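Local coordinates for ORF10 (Moritella marina, PDB 6RIW), which appears to extend acyl chains during polyunsaturated fatty acid synthesis, this piece being the ketosynthase and chain length factor didomain of a larger synthase, at residues A[356-361]-A[411-416]. Sequence-based numbering, arbitrary orientation.
Sequences KPLLGS and QMPTTT
Leu359 N donates to Gln411 O at 2.7 Å, the one direct backbone hydrogen bond between strand 358-360 and the loop segment 411-416; the nitrogen sits almost in line with the carbonyl, but the N-H is bent, 144° at the hydrogen. Leu358 CA, 3.2 Å from Gln411 O, adds a CA-H...O contact to that oxygen. Two residues past Gln411, Pro413 has no N-H to offer Leu359 O: its CD lies 3.3 Å from that oxygen, and a water donates to both Leu359 O and Pro413 O, bridging the two segments. On its other edge the strand pairs in parallel with strand 327-329, so the loop flanks an outer strand of the thiolase-fold ketosynthase domain. Gln411 CG, anti to the carbonyl carbon (chi1 -77°), rests 3.6 Å from Pro357 O, a buried oxygen without a polar partner. The bend at chi2 (77°) then turns CD toward Lys356; NE2 comes within 3.9 Å of Lys356 CD, while OE1 accepts from Thr408 N. An alanine here would probably leave Thr408 N without that acceptor and open a gap beside Lys356. Lys356 runs extended, its NZ bonded to Tyr406 O and in cation-pi contact with Tyr406. Farther along, Leu358 CD1 touches Pro413 CG at 4.0 Å.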
loop_
_atom_site.group_PDB
_atom_site.type_symbol
_atom_site.label_atom_id
_atom_site.label_comp_id
_atom_site.label_asym_id
_atom_site.label_seq_id
_atom_site.Cartn_x
_atom_site.Cartn_y
_atom_site.Cartn_z
ATOM N N LYS A 356 28.713 21.777 6.499
ATOM C CA LYS A 356 28.116 21.279 7.735
ATOM C C LYS A 356 26.760 21.939 7.886
ATOM O O LYS A 356 26.594 22.865 8.690
ATOM C CB LYS A 356 29.003 21.564 8.947
ATOM C CG LYS A 356 30.315 20.833 8.911
ATOM C CD LYS A 356 31.059 21.010 10.224
ATOM C CE LYS A 356 32.290 20.144 10.255
ATOM N NZ LYS A 356 32.620 19.772 11.647
ATOM N N PRO A 357 25.765 21.496 7.120
ATOM C CA PRO A 357 24.439 22.103 7.230
ATOM C C PRO A 357 23.849 21.879 8.614
ATOM O O PRO A 357 24.189 20.928 9.324
ATOM C CB PRO A 357 23.616 21.387 6.141
ATOM C CG PRO A 357 24.327 20.111 5.893
ATOM C CD PRO A 357 25.803 20.405 6.129
ATOM N N LEU A 358 22.950 22.785 8.990
ATOM C CA LEU A 358 22.134 22.577 10.177
ATOM C C LEU A 358 21.244 21.358 9.969
ATOM O O LEU A 358 20.911 21.006 8.836
ATOM C CB LEU A 358 21.281 23.814 10.463
ATOM C CG LEU A 358 22.102 25.068 10.782
ATOM C CD1 LEU A 358 21.217 26.213 11.233
ATOM C CD2 LEU A 358 23.170 24.734 11.831
ATOM N N LEU A 359 20.869 20.706 11.074
ATOM C CA LEU A 359 20.114 19.458 11.031
ATOM C C LEU A 359 18.951 19.514 12.009
ATOM O O LEU A 359 19.037 20.153 13.061
ATOM C CB LEU A 359 20.989 18.254 11.379
ATOM C CG LEU A 359 22.363 18.076 10.743
ATOM C CD1 LEU A 359 23.097 16.955 11.482
ATOM C CD2 LEU A 359 22.236 17.751 9.260
ATOM N N GLY A 360 17.858 18.820 11.673
ATOM C CA GLY A 360 16.696 18.872 12.544
ATOM C C GLY A 360 15.754 17.725 12.247
ATOM O O GLY A 360 15.874 17.057 11.216
ATOM N N SER A 361 14.808 17.507 13.171
ATOM C CA SER A 361 13.802 16.451 13.015
ATOM C C SER A 361 12.489 16.819 13.690
ATOM O O SER A 361 12.422 16.916 14.920
ATOM C CB SER A 361 14.295 15.127 13.582
ATOM O OG SER A 361 13.333 14.118 13.300
ATOM N N GLN A 411 25.559 21.693 15.047
ATOM C CA GLN A 411 24.746 21.764 13.840
ATOM C C GLN A 411 23.271 21.473 14.094
ATOM O O GLN A 411 22.512 21.351 13.129
ATOM C CB GLN A 411 25.272 20.792 12.780
ATOM C CG GLN A 411 26.508 21.269 12.057
ATOM C CD GLN A 411 27.766 21.113 12.907
ATOM O OE1 GLN A 411 27.990 20.071 13.526
ATOM N NE2 GLN A 411 28.586 22.159 12.942
ATOM N N MET A 412 22.845 21.342 15.351
ATOM C CA MET A 412 21.468 20.947 15.658
ATOM C C MET A 412 20.749 22.005 16.489
ATOM O O MET A 412 20.834 21.987 17.730
ATOM C CB MET A 412 21.455 19.599 16.376
ATOM C CG MET A 412 22.350 18.551 15.732
ATOM S SD MET A 412 22.420 17.057 16.724
ATOM C CE MET A 412 23.600 16.064 15.811
ATOM N N PRO A 413 20.003 22.909 15.862
ATOM C CA PRO A 413 19.281 23.943 16.619
ATOM C C PRO A 413 18.314 23.342 17.627
ATOM O O PRO A 413 17.526 22.446 17.307
ATOM C CB PRO A 413 18.534 24.726 15.529
ATOM C CG PRO A 413 19.234 24.399 14.260
ATOM C CD PRO A 413 19.795 23.025 14.409
ATOM N N THR A 414 18.388 23.846 18.860
ATOM C CA THR A 414 17.480 23.496 19.944
ATOM C C THR A 414 16.645 24.695 20.374
ATOM O O THR A 414 15.920 24.627 21.373
ATOM C CB THR A 414 18.277 22.936 21.120
ATOM O OG1 THR A 414 19.153 23.960 21.615
ATOM C CG2 THR A 414 19.107 21.740 20.663
ATOM N N THR A 415 16.731 25.786 19.623
ATOM C CA THR A 415 15.826 26.919 19.704
ATOM C C THR A 415 15.576 27.392 18.282
ATOM O O THR A 415 16.248 26.959 17.342
ATOM C CB THR A 415 16.420 28.050 20.554
ATOM O OG1 THR A 415 15.420 29.048 20.794
ATOM C CG2 THR A 415 17.600 28.678 19.830
ATOM N N THR A 416 14.623 28.307 18.118
ATOM C CA THR A 416 14.433 28.934 16.817
ATOM C C THR A 416 15.666 29.762 16.475
ATOM O O THR A 416 16.135 30.555 17.297
ATOM C CB THR A 416 13.192 29.824 16.816
ATOM O OG1 THR A 416 12.041 29.054 17.188
ATOM C CG2 THR A 416 12.968 30.424 15.420
HETATM O O HOH W 1 17.842 20.336 15.422
#